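Local atomic coordinates of IroE-like serine hydrolase (PDB entry 3GFF), a protein that probably hydrolyses ester bonds, as a serine hydrolase of the esterase D family with an alpha/beta-hydrolase type of sheet. Residues A[144-147]-A[148-151]; A[178-181]-A[182-186]; A[213-216]-A[217-221]; A[221-224]-A[225-229]. All blocks are in the same frame, centred on the assembly; numbering follows the deposited sequence.

Interaction 1. Residues A[144-147]-A[148-151]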
# COMPACT_ATOMS: atom_id res chain seq x y z
N HIS A 144 12.23 1.20 9.76
CA HIS A 144 11.34 0.15 10.22
C HIS A 144 12.16 -0.86 11.00
O HIS A 144 13.31 -1.18 10.61
CB HIS A 144 10.71 -0.52 9.00
CG HIS A 144 9.99 -1.79 9.31
ND1 HIS A 144 10.51 -3.02 9.03
CD2 HIS A 144 8.79 -2.01 9.92
CE1 HIS A 144 9.66 -3.96 9.42
NE2 HIS A 144 8.62 -3.37 9.97
N SER A 145 11.59 -1.38 12.09
CA SER A 145 12.23 -2.39 12.92
C SER A 145 13.51 -1.80 13.46
O SER A 145 13.48 -0.70 14.02
CB SER A 145 12.47 -3.69 12.13
OG SER A 145 12.86 -4.79 12.97
N PHE A 146 14.63 -2.50 13.34
CA PHE A 146 15.92 -1.92 13.74
C PHE A 146 16.21 -0.57 13.07
O PHE A 146 16.82 0.29 13.69
CB PHE A 146 17.05 -2.88 13.47
CG PHE A 146 17.15 -3.96 14.45
CD1 PHE A 146 16.42 -5.12 14.30
CD2 PHE A 146 17.97 -3.84 15.55
CE1 PHE A 146 16.52 -6.10 15.23
CE2 PHE A 146 18.06 -4.83 16.47
CZ PHE A 146 17.35 -5.94 16.33
N GLY A 147 15.78 -0.39 11.82
CA GLY A 147 15.93 0.92 11.15
C GLY A 147 15.18 2.03 11.89
O GLY A 147 15.52 3.21 11.80
N GLY A 148 14.14 1.66 12.64
CA GLY A 148 13.41 2.60 13.48
C GLY A 148 14.31 3.21 14.56
O GLY A 148 14.10 4.33 14.97
N LEU A 149 15.31 2.44 15.00
CA LEU A 149 16.26 2.85 16.03
C LEU A 149 17.19 3.91 15.47
O LEU A 149 17.68 4.72 16.24
CB LEU A 149 17.10 1.68 16.55
CG LEU A 149 16.39 0.64 17.40
CD1 LEU A 149 17.26 -0.59 17.56
CD2 LEU A 149 16.03 1.28 18.75
N VAL A 150 17.45 3.87 14.16
CA VAL A 150 18.28 4.87 13.48
C VAL A 150 17.54 6.22 13.51
O VAL A 150 18.14 7.27 13.81
CB VAL A 150 18.58 4.49 12.04
CG1 VAL A 150 19.33 5.63 11.33
CG2 VAL A 150 19.36 3.17 11.96
N ALA A 151 16.25 6.19 13.19
CA ALA A 151 15.37 7.37 13.29
C ALA A 151 15.43 7.93 14.70
O ALA A 151 15.69 9.11 14.88
CB ALA A 151 13.93 7.03 12.92

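Interaction 2. Residues A[178-181]-A[182-186]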
# COMPACT_ATOMS: atom_id res chain seq x y z
N HIS A 178 18.41 0.12 28.97
CA HIS A 178 19.45 1.11 28.75
C HIS A 178 19.22 2.09 27.60
O HIS A 178 19.26 3.31 27.83
CB HIS A 178 20.81 0.43 28.57
CG HIS A 178 21.94 1.39 28.30
ND1 HIS A 178 22.56 2.11 29.30
CD2 HIS A 178 22.59 1.70 27.16
CE1 HIS A 178 23.52 2.85 28.78
NE2 HIS A 178 23.56 2.63 27.47
N TYR A 179 19.04 1.61 26.37
CA TYR A 179 18.88 2.57 25.28
C TYR A 179 17.61 3.40 25.43
O TYR A 179 17.61 4.61 25.27
CB TYR A 179 19.00 1.94 23.86
CG TYR A 179 18.80 3.00 22.80
CD1 TYR A 179 19.69 4.06 22.69
CD2 TYR A 179 17.68 2.98 21.95
CE1 TYR A 179 19.50 5.04 21.80
CE2 TYR A 179 17.49 3.98 21.01
CZ TYR A 179 18.41 5.00 20.95
OH TYR A 179 18.25 6.01 20.05
N LEU A 180 16.53 2.73 25.76
CA LEU A 180 15.25 3.38 25.92
C LEU A 180 15.32 4.52 26.94
O LEU A 180 14.70 5.54 26.74
CB LEU A 180 14.21 2.32 26.33
CG LEU A 180 12.79 2.79 26.60
CD1 LEU A 180 12.18 3.45 25.34
CD2 LEU A 180 11.96 1.60 27.07
N THR A 181 16.07 4.35 28.04
CA THR A 181 16.24 5.39 29.05
C THR A 181 16.93 6.58 28.44
O THR A 181 16.57 7.72 28.75
CB THR A 181 17.08 4.90 30.26
OG1 THR A 181 16.40 3.85 30.93
CG2 THR A 181 17.31 6.02 31.24
N LEU A 182 17.94 6.35 27.60
CA LEU A 182 18.63 7.45 26.90
C LEU A 182 17.67 8.25 26.05
O LEU A 182 17.75 9.48 26.00
CB LEU A 182 19.77 6.93 26.02
CG LEU A 182 21.10 6.68 26.71
CD1 LEU A 182 20.94 6.20 28.14
CD2 LEU A 182 21.94 5.75 25.85
N LEU A 183 16.75 7.56 25.39
CA LEU A 183 15.71 8.22 24.58
C LEU A 183 14.76 9.06 25.42
O LEU A 183 14.45 10.20 25.06
CB LEU A 183 14.87 7.23 23.77
CG LEU A 183 15.22 6.87 22.36
CD1 LEU A 183 14.05 6.06 21.84
CD2 LEU A 183 15.42 8.12 21.53
N GLU A 184 14.27 8.46 26.50
CA GLU A 184 13.38 9.14 27.42
C GLU A 184 14.05 10.42 27.97
O GLU A 184 13.39 11.44 28.12
CB GLU A 184 13.03 8.21 28.57
CG GLU A 184 12.10 7.05 28.19
CD GLU A 184 11.94 6.04 29.32
OE1 GLU A 184 12.76 6.05 30.26
OE2 GLU A 184 11.02 5.23 29.26
N GLU A 185 15.33 10.34 28.31
CA GLU A 185 16.09 11.48 28.79
C GLU A 185 16.06 12.61 27.76
O GLU A 185 15.90 13.78 28.10
CB GLU A 185 17.53 11.07 29.10
CG GLU A 185 17.60 10.19 30.32
CD GLU A 185 18.99 9.79 30.78
OE1 GLU A 185 20.03 10.17 30.15
OE2 GLU A 185 19.02 9.09 31.82
N ARG A 186 16.16 12.26 26.49
CA ARG A 186 16.12 13.26 25.43
C ARG A 186 14.76 13.95 25.33
O ARG A 186 14.70 15.16 25.13
CB ARG A 186 16.49 12.64 24.09
CG ARG A 186 16.50 13.64 22.94
CD ARG A 186 17.55 14.66 23.07
NE ARG A 186 17.44 15.76 22.09
CZ ARG A 186 16.75 16.88 22.29
NH1 ARG A 186 16.08 17.04 23.41
NH2 ARG A 186 16.72 17.85 21.36

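Interaction 3. Residues A[213-216]-A[217-221]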
# COMPACT_ATOMS: atom_id res chain seq x y z
N SER A 213 5.10 -13.04 23.43
CA SER A 213 5.24 -11.97 24.37
C SER A 213 4.98 -10.63 23.69
O SER A 213 5.45 -10.39 22.59
CB SER A 213 6.67 -12.05 24.92
OG SER A 213 7.18 -10.84 25.37
N SER A 214 4.28 -9.73 24.38
CA SER A 214 4.00 -8.40 23.85
C SER A 214 5.01 -7.35 24.33
O SER A 214 4.76 -6.16 24.19
CB SER A 214 2.56 -7.98 24.21
OG SER A 214 2.37 -8.01 25.61
N TYR A 215 6.16 -7.79 24.84
CA TYR A 215 7.20 -6.89 25.36
C TYR A 215 7.62 -5.79 24.38
O TYR A 215 7.77 -4.65 24.77
CB TYR A 215 8.41 -7.72 25.77
CG TYR A 215 9.59 -6.94 26.31
CD1 TYR A 215 9.67 -6.64 27.66
CD2 TYR A 215 10.63 -6.55 25.49
CE1 TYR A 215 10.74 -5.94 28.16
CE2 TYR A 215 11.73 -5.85 26.00
CZ TYR A 215 11.76 -5.55 27.34
OH TYR A 215 12.82 -4.88 27.91
N HIS A 216 7.83 -6.16 23.12
CA HIS A 216 8.19 -5.21 22.06
C HIS A 216 7.06 -4.18 21.84
O HIS A 216 7.31 -2.97 21.73
CB HIS A 216 8.54 -6.02 20.78
CG HIS A 216 8.37 -5.27 19.49
ND1 HIS A 216 9.17 -4.21 19.13
CD2 HIS A 216 7.54 -5.49 18.45
CE1 HIS A 216 8.81 -3.79 17.93
NE2 HIS A 216 7.80 -4.53 17.51
N LYS A 217 5.82 -4.66 21.74
CA LYS A 217 4.66 -3.77 21.56
C LYS A 217 4.50 -2.82 22.75
O LYS A 217 4.29 -1.62 22.58
CB LYS A 217 3.39 -4.57 21.37
CG LYS A 217 2.13 -3.70 21.36
CD LYS A 217 0.87 -4.46 21.11
CE LYS A 217 0.41 -5.21 22.29
NZ LYS A 217 -1.08 -5.38 22.13
N ASP A 218 4.62 -3.36 23.96
CA ASP A 218 4.44 -2.56 25.17
C ASP A 218 5.47 -1.43 25.29
O ASP A 218 5.11 -0.32 25.67
CB ASP A 218 4.39 -3.44 26.43
CG ASP A 218 3.30 -4.47 26.36
OD1 ASP A 218 2.33 -4.21 25.64
OD2 ASP A 218 3.40 -5.53 27.02
N LEU A 219 6.73 -1.71 24.94
CA LEU A 219 7.79 -0.68 24.89
C LEU A 219 7.40 0.45 23.98
O LEU A 219 7.62 1.61 24.32
CB LEU A 219 9.14 -1.26 24.44
CG LEU A 219 10.15 -1.65 25.56
CD1 LEU A 219 9.50 -2.10 26.82
CD2 LEU A 219 11.15 -2.63 25.09
N ASN A 220 6.82 0.12 22.82
CA ASN A 220 6.36 1.14 21.87
C ASN A 220 5.19 1.99 22.36
O ASN A 220 5.22 3.21 22.21
CB ASN A 220 6.00 0.53 20.50
CG ASN A 220 7.22 0.39 19.58
OD1 ASN A 220 7.51 1.30 18.81
ND2 ASN A 220 7.94 -0.71 19.69
N LEU A 221 4.15 1.33 22.88
CA LEU A 221 2.95 2.01 23.36
C LEU A 221 3.20 2.96 24.54
O LEU A 221 2.57 4.01 24.64
CB LEU A 221 1.90 0.97 23.78
CG LEU A 221 1.23 0.10 22.72
CD1 LEU A 221 0.43 -1.02 23.43
CD2 LEU A 221 0.32 0.93 21.83

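Interaction 4. Residues A[221-224]-A[225-229]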
# COMPACT_ATOMS: atom_id res chain seq x y z
N LEU A 221 4.15 1.33 22.88
CA LEU A 221 2.95 2.01 23.36
C LEU A 221 3.20 2.96 24.54
O LEU A 221 2.57 4.01 24.64
CB LEU A 221 1.90 0.97 23.78
CG LEU A 221 1.23 0.10 22.72
CD1 LEU A 221 0.43 -1.02 23.43
CD2 LEU A 221 0.32 0.93 21.83
N ALA A 222 4.09 2.54 25.44
CA ALA A 222 4.45 3.32 26.61
C ALA A 222 5.30 4.53 26.25
O ALA A 222 5.20 5.57 26.93
CB ALA A 222 5.19 2.43 27.66
N PHE A 223 6.13 4.39 25.23
CA PHE A 223 7.01 5.50 24.82
C PHE A 223 6.18 6.58 24.10
O PHE A 223 6.40 7.78 24.33
CB PHE A 223 8.20 4.99 23.98
CG PHE A 223 9.19 6.04 23.60
CD1 PHE A 223 9.98 6.65 24.57
CD2 PHE A 223 9.35 6.42 22.29
CE1 PHE A 223 10.88 7.65 24.23
CE2 PHE A 223 10.25 7.41 21.95
CZ PHE A 223 11.02 8.02 22.92
N ALA A 224 5.24 6.13 23.28
CA ALA A 224 4.28 7.00 22.58
C ALA A 224 3.43 7.76 23.61
O ALA A 224 3.27 8.98 23.50
CB ALA A 224 3.34 6.15 21.62
N ASP A 225 2.90 7.02 24.60
CA ASP A 225 2.13 7.62 25.71
C ASP A 225 2.98 8.64 26.42
O ASP A 225 2.49 9.71 26.76
CB ASP A 225 1.62 6.57 26.71
CG ASP A 225 0.38 5.82 26.21
OD1 ASP A 225 -0.11 6.13 25.10
OD2 ASP A 225 -0.11 4.90 26.94
N LYS A 226 4.27 8.34 26.62
CA LYS A 226 5.18 9.29 27.27
C LYS A 226 5.38 10.53 26.42
O LYS A 226 5.31 11.64 26.93
CB LYS A 226 6.51 8.65 27.66
CG LYS A 226 7.49 9.60 28.34
CD LYS A 226 8.75 8.90 28.80
CE LYS A 226 8.60 8.31 30.15
NZ LYS A 226 8.62 9.42 31.16
N LEU A 227 5.59 10.35 25.12
CA LEU A 227 5.74 11.49 24.21
C LEU A 227 4.47 12.38 24.19
O LEU A 227 4.54 13.61 24.16
CB LEU A 227 6.08 11.02 22.79
CG LEU A 227 7.52 10.66 22.45
CD1 LEU A 227 7.55 9.92 21.19
CD2 LEU A 227 8.40 11.89 22.33
N THR A 228 3.30 11.74 24.22
CA THR A 228 2.03 12.45 24.17
C THR A 228 1.81 13.25 25.44
O THR A 228 1.51 14.44 25.36
CB THR A 228 0.83 11.45 23.98
OG1 THR A 228 1.00 10.74 22.74
CG2 THR A 228 -0.52 12.19 23.99
N LYS A 229 1.98 12.59 26.58
CA LYS A 229 1.79 13.20 27.88
C LYS A 229 2.81 14.34 28.12
O LYS A 229 2.43 15.43 28.56
CB LYS A 229 1.91 12.16 29.00
CG LYS A 229 1.23 12.63 30.29
CD LYS A 229 1.72 11.93 31.56
CE LYS A 229 3.09 12.48 31.99
NZ LYS A 229 3.52 11.91 33.30

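Interaction 1. Residues A[144-147]-A[148-151]
Phe-146 and Leu-149 set their side chains alike: each CG stands anti to its own carbonyl carbon, with chi1 near -70°. The two therefore lie side by side and point the same way along the first turn of helix 146-156. Phe-146 CD2 meets Leu-149 CD1 at 3.9 Å, and this methyl approaches the ring obliquely. The ring of Trp-173 also meets Phe-146, nearly at right angles to it.

The backbone closes the turn beneath them. Gly-148 N gives a hydrogen bond to Ser-145 O at 2.8 Å, and Leu-149 N gives one to Phe-146 O at 2.9 Å. Each of these bonds spans only three residues, which makes a tight start to the helix. Gly-147 O then takes weak bonds from Val-150 N and Ala-151 N.

This is the sharp turn between strand 138-144 and the helix. It fits the nucleophile elbow (GxSxG) of alpha/beta hydrolases. Ser-145 has the strained backbone expected there, with a positive phi of 60°. Its OG is hydrogen-bonded to His-247 NE2 and to Ser-171 OG, consistent with the nucleophile of a Ser-His-Asp triad completed by Asp-169. His-247 also accepts a hydrogen bond at its backbone O from His-144 NE2.

The two glycines fit the close turn. A beta carbon on Gly-148 would clash with Ser-145 O, and one on Gly-147 would crowd His-144 O. Further along, Val-150 CB rests on Gly-147 O at 3.3 Å.

Interaction 2. Residues A[178-181]-A[182-186]
Tyr-179 and Leu-183 pack one turn apart on helix 178-189, the crossover helix of the beta-alpha-beta unit between strands 164-168 and 195-201. They form its buried side. Tyr-179 CG lies anti to the backbone N (chi1 179°), which sends the ring outward and leaning toward the next turn, with CE2 3.9 Å from Leu-183 CG. The phenol OH passes Leu-183 CD2 at 3.8 Å, and OH is hydrogen-bonded to Glu-153 OE1 on helix 146-156. With an alanine at this position, a gap would probably open beside Leu-183, and Glu-153 would lose this partner.

The backbone beneath is regular. Leu-183 N reaches Tyr-179 O at 3.1 Å and Glu-184 N reaches Leu-180 O at 3.0 Å. Leu-180 turns toward helix 215-230, where it touches Leu-219 and Phe-223.

The outer side is looser. The exposed His-178 ring has Leu-182 CD1 over one face, toward the rim, while Leu-182 CD2 stands 3.9 Å from His-178 NE2. The backbone bond from Leu-182 N to His-178 O is weak. Glu-185 is also exposed. Its extended chain lies against Thr-181 without a side-chain hydrogen bond between them; Thr-181 OG1 instead bonds back to Pro-177 O. Glu-185 OE2 comes to 3.6 Å from the methyl CG2 of Thr-181.

Interaction 3. Residues A[213-216]-A[217-221]
Ser-214 and Asp-218 join by a polar bond between side chains. Ser-214 OG is set between its backbone N and carbonyl carbon (chi1 58°), which brings it to the side where the Asp-218 carboxylate lies. There it gives a hydrogen bond to Asp-218 OD2 at 3.0 Å. It arrives on the syn side, 34° out of the carboxylate plane. Asn-220 makes the other side-chain bond: ND2 meets His-216 O at 3.1 Å, almost straight, with the oxygen in the amide plane.

Backbone bonds start helix 215-230. Asp-218 N meets Ser-214 O at 2.8 Å, and Leu-219 N meets Tyr-215 O at 3.1 Å. Just before, Tyr-215 N bonds to Ser-213 OG, an ST turn leading into the helix.

This helix start borders the probable active site of the hydrolase fold. His-216 NE2 bonds to Asp-169 OD2, a likely triad member. Asn-220 ND2 also bonds to Thr-170 O, so a leucine in its place would probably leave both carbonyls without this donor.

The apolar part is Tyr-215 with Leu-219. Leu-219 CD2 comes to 3.4 Å from Tyr-215 CE2, while CD1 lies over one face of the ring toward its rim. Tyr-215 OH is hydrogen-bonded to Ser-176 OG.

Interaction 4. Residues A[221-224]-A[225-229]
The middle and later turns of helix 215-230 bring Phe-223 against Leu-227 on the side facing the protein core. Phe-223 CG stands anti to the backbone N (chi1 -176°), which sends the ring outward from the helix, with CE2 on the side of Leu-227. CE2 of Phe-223 then meets Leu-227 CD1 at 3.8 Å. The methyl comes in obliquely, while Leu-227 CG lies over one ring face, offset to the rim.

In the alpha/beta fold this helix covers the sheet end formed by strands 195-201 and 235-241. Phe-223 touches Met-199, Leu-227 touches Leu-197, Leu-235 and Phe-237, and small Ala-224 packs on Ile-201 and Ala-239.

Ala-224 O is gripped twice from Thr-228. The backbone N reaches it at 2.9 Å, and the hydroxyl OG1 at 3.0 Å from above the carbonyl plane. The threonine hydroxyl thus folds back on its own helix.

The remaining backbone bonds run from each N-H to the carbonyl four residues back, as from Leu-227 N to Phe-223 O at 2.8 Å. Ala-222, Asp-225 and Thr-228 are exposed. Lys-226 bends at its last two torsions, and its side chain touches Glu-184 on helix 178-189.

Interactions 1 and 3 border the probable active site; interactions 2 and 4 continue the helix packing beside them. Interaction 1 holds the likely nucleophile Ser-145. Interaction 3, centred 15 Å away, does not touch it, but His-216 bonds to the probable triad residue Asp-169. A bound imidazole, probably from the crystallisation liquor, lies about 4 Å from the side chain of each of Ser-145 and His-216. Interaction 2 packs between helices 146-156 and 215-230. Tyr-179 CE2 touches Leu-149 CD2 of interaction 1 at 3.8 Å, and Leu-180 CD2 touches Leu-219 CG of interaction 3 at 4.0 Å. Toward interaction 4, Leu-183 CD1 meets Phe-223 CZ at 3.8 Å. Interactions 3 and 4 share Leu-221.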